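PDB 3ICJ: amidohydrolase 3 domain-containing protein, which probably hydrolyses carbon-nitrogen bonds other than peptide bonds, as a zinc-dependent member of the amidohydrolase superfamily whose substrate is not established. Local coordinates for residues C36-T44 with S71-A81. Sequence-based numbering, arbitrary orientation.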
loop_
_atom_site.group_PDB
_atom_site.type_symbol
_atom_site.label_atom_id
_atom_site.label_comp_id
_atom_site.label_asym_id
_atom_site.label_seq_id
_atom_site.Cartn_x
_atom_site.Cartn_y
_atom_site.Cartn_z
ATOM N N CYS A 36 -1.489 -31.300 9.027
ATOM C CA CYS A 36 -0.317 -31.064 8.130
ATOM C C CYS A 36 0.915 -30.570 8.881
ATOM O O CYS A 36 0.914 -29.460 9.427
ATOM C CB CYS A 36 -0.672 -30.072 7.017
ATOM S SG CYS A 36 -1.189 -30.885 5.500
ATOM N N MET A 37 1.951 -31.410 8.912
ATOM C CA MET A 37 3.247 -31.045 9.474
ATOM C C MET A 37 4.324 -31.158 8.388
ATOM O O MET A 37 4.353 -32.135 7.642
ATOM C CB MET A 37 3.615 -31.919 10.691
ATOM C CG MET A 37 4.984 -31.553 11.300
ATOM S SD MET A 37 5.884 -32.857 12.177
ATOM C CE MET A 37 5.744 -32.276 13.853
ATOM N N LYS A 38 5.187 -30.151 8.295
ATOM C CA LYS A 38 6.371 -30.207 7.428
ATOM C C LYS A 38 7.660 -29.732 8.100
ATOM O O LYS A 38 7.665 -28.782 8.887
ATOM C CB LYS A 38 6.156 -29.514 6.066
ATOM C CG LYS A 38 5.608 -28.096 6.105
ATOM C CD LYS A 38 5.186 -27.617 4.708
ATOM C CE LYS A 38 3.989 -28.409 4.182
ATOM N NZ LYS A 38 3.698 -28.118 2.755
ATOM N N ALA A 39 8.746 -30.434 7.796
ATOM C CA ALA A 39 10.068 -30.018 8.190
ATOM C C ALA A 39 10.850 -29.620 6.936
ATOM O O ALA A 39 10.969 -30.402 5.996
ATOM C CB ALA A 39 10.785 -31.133 8.969
ATOM N N LEU A 40 11.334 -28.383 6.916
ATOM C CA LEU A 40 12.258 -27.906 5.880
ATOM C C LEU A 40 13.660 -28.092 6.446
ATOM O O LEU A 40 13.997 -27.504 7.476
ATOM C CB LEU A 40 12.007 -26.422 5.562
ATOM C CG LEU A 40 10.566 -25.924 5.471
ATOM C CD1 LEU A 40 10.563 -24.410 5.342
ATOM C CD2 LEU A 40 9.850 -26.550 4.293
ATOM N N ILE A 41 14.469 -28.927 5.794
ATOM C CA ILE A 41 15.795 -29.317 6.317
ATOM C C ILE A 41 16.912 -29.059 5.297
ATOM O O ILE A 41 16.621 -28.699 4.152
ATOM C CB ILE A 41 15.811 -30.804 6.788
ATOM C CG1 ILE A 41 15.471 -31.765 5.645
ATOM C CG2 ILE A 41 14.831 -31.030 7.964
ATOM C CD1 ILE A 41 16.039 -33.122 5.864
ATOM N N ASN A 42 18.173 -29.225 5.714
ATOM C CA ASN A 42 19.343 -29.148 4.807
ATOM C C ASN A 42 19.412 -27.834 3.974
ATOM O O ASN A 42 19.703 -27.830 2.772
ATOM C CB ASN A 42 19.432 -30.431 3.941
ATOM C CG ASN A 42 20.745 -30.560 3.176
ATOM O OD1 ASN A 42 21.808 -30.171 3.664
ATOM N ND2 ASN A 42 20.672 -31.128 1.967
ATOM N N GLY A 43 19.119 -26.715 4.635
ATOM C CA GLY A 43 19.250 -25.396 4.009
ATOM C C GLY A 43 19.540 -24.328 5.043
ATOM O O GLY A 43 19.850 -24.644 6.192
ATOM N N THR A 44 19.459 -23.063 4.631
ATOM C CA THR A 44 19.715 -21.941 5.531
ATOM C C THR A 44 18.429 -21.158 5.721
ATOM O O THR A 44 17.903 -20.592 4.768
ATOM C CB THR A 44 20.790 -20.988 4.988
ATOM O OG1 THR A 44 22.011 -21.696 4.770
ATOM C CG2 THR A 44 21.050 -19.841 5.969
ATOM N N SER A 71 19.029 -28.927 11.690
ATOM C CA SER A 71 18.440 -29.746 10.632
ATOM C C SER A 71 18.124 -31.181 11.106
ATOM O O SER A 71 17.024 -31.692 10.850
ATOM C CB SER A 71 19.374 -29.778 9.410
ATOM O OG SER A 71 18.847 -30.582 8.363
ATOM N N SER A 72 19.073 -31.805 11.811
ATOM C CA SER A 72 18.889 -33.177 12.313
ATOM C C SER A 72 17.775 -33.311 13.370
ATOM O O SER A 72 16.982 -34.262 13.316
ATOM C CB SER A 72 20.215 -33.785 12.802
ATOM O OG SER A 72 20.775 -33.015 13.850
ATOM N N THR A 73 17.691 -32.347 14.292
ATOM C CA THR A 73 16.617 -32.312 15.284
ATOM C C THR A 73 15.250 -32.148 14.593
ATOM O O THR A 73 14.291 -32.852 14.925
ATOM C CB THR A 73 16.853 -31.172 16.299
ATOM O OG1 THR A 73 18.109 -31.386 16.942
ATOM C CG2 THR A 73 15.748 -31.113 17.370
ATOM N N ALA A 74 15.185 -31.237 13.620
ATOM C CA ALA A 74 13.992 -31.038 12.797
ATOM C C ALA A 74 13.584 -32.305 12.024
ATOM O O ALA A 74 12.399 -32.619 11.911
ATOM C CB ALA A 74 14.213 -29.896 11.820
ATOM N N LEU A 75 14.578 -33.011 11.493
ATOM C CA LEU A 75 14.345 -34.264 10.791
ATOM C C LEU A 75 13.773 -35.318 11.750
ATOM O O LEU A 75 12.800 -36.008 11.422
ATOM C CB LEU A 75 15.634 -34.733 10.110
ATOM C CG LEU A 75 15.631 -36.071 9.377
ATOM C CD1 LEU A 75 14.499 -36.154 8.354
ATOM C CD2 LEU A 75 16.979 -36.304 8.696
ATOM N N ARG A 76 14.361 -35.407 12.939
ATOM C CA ARG A 76 13.946 -36.377 13.950
ATOM C C ARG A 76 12.518 -36.097 14.453
ATOM O O ARG A 76 11.764 -37.031 14.683
ATOM C CB ARG A 76 14.947 -36.384 15.112
ATOM C CG ARG A 76 14.807 -37.526 16.106
ATOM C CD ARG A 76 15.520 -38.799 15.659
ATOM N NE ARG A 76 14.577 -39.821 15.214
ATOM C CZ ARG A 76 13.940 -40.664 16.027
ATOM N NH1 ARG A 76 13.106 -41.565 15.517
ATOM N NH2 ARG A 76 14.126 -40.609 17.347
ATOM N N ILE A 77 12.166 -34.821 14.629
ATOM C CA ILE A 77 10.804 -34.456 15.058
ATOM C C ILE A 77 9.754 -34.924 14.032
ATOM O O ILE A 77 8.749 -35.565 14.389
ATOM C CB ILE A 77 10.673 -32.938 15.358
ATOM C CG1 ILE A 77 11.511 -32.565 16.584
ATOM C CG2 ILE A 77 9.192 -32.541 15.596
ATOM C CD1 ILE A 77 11.553 -31.043 16.907
ATOM N N ALA A 78 10.027 -34.644 12.762
ATOM C CA ALA A 78 9.138 -35.010 11.666
ATOM C C ALA A 78 9.070 -36.517 11.432
ATOM O O ALA A 78 8.022 -37.041 11.026
ATOM C CB ALA A 78 9.556 -34.294 10.400
ATOM N N GLU A 79 10.176 -37.212 11.703
ATOM C CA GLU A 79 10.181 -38.669 11.663
ATOM C C GLU A 79 9.259 -39.241 12.742
ATOM O O GLU A 79 8.497 -40.155 12.474
ATOM C CB GLU A 79 11.590 -39.224 11.836
ATOM C CG GLU A 79 12.445 -39.162 10.591
ATOM C CD GLU A 79 13.911 -39.506 10.864
ATOM O OE1 GLU A 79 14.283 -39.833 12.023
ATOM O OE2 GLU A 79 14.699 -39.440 9.902
ATOM N N LEU A 80 9.313 -38.685 13.949
ATOM C CA LEU A 80 8.494 -39.190 15.054
ATOM C C LEU A 80 7.006 -38.900 14.892
ATOM O O LEU A 80 6.167 -39.720 15.262
ATOM C CB LEU A 80 8.980 -38.638 16.393
ATOM C CG LEU A 80 10.337 -39.105 16.915
ATOM C CD1 LEU A 80 10.736 -38.183 18.033
ATOM C CD2 LEU A 80 10.321 -40.561 17.379
ATOM N N ALA A 81 6.689 -37.732 14.340
ATOM C CA ALA A 81 5.298 -37.285 14.235
ATOM C C ALA A 81 4.664 -37.598 12.877
ATOM O O ALA A 81 3.484 -37.344 12.677
ATOM C CB ALA A 81 5.204 -35.807 14.543
#
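Met37, Ala39 and Ile41, alternate residues of strand 37-41, meet helix 71-81 through apolar contacts. At the strand's start, the Met37 chain leaves with CG anti to the backbone N (chi1 180°) and bends at chi3, bringing its end to the helix: CE lies 3.6 Å from Ala81 CB, and SD 3.9 Å from Ala78 CA. The side chains of Met37 and Ile77 cross at about a right angle, with Met37 CE 3.9 Å from Ile77 CG2. Two methyls meet, Ala39 CB to Ala78 CB at 3.7 Å, so strand and helix can run close together, their axes 8.1 Å apart and nearly antiparallel (156°). The helix thus packs on one face of the small mixed sheet 64-69, 57-61, 37-41, 84-87, far from the zinc site; Lys38 and Leu40 point to the other face, where Tyr494 lies. Further along, Ile41 CG2 sits 4.1 Å from Ala74 CB, while Ile41 CD1 reaches Leu75 CD1.

The polar part is a single hydrogen bond at the helix's first turn: Asn42 N donates to Ser71 OG over 3.1 Å, at 156°. That hydroxyl also lies against Ile41 CB, whereas the side-chain ND2 of Asn42 bonds to Asp87 OD1, at the end of parallel strand 84-87.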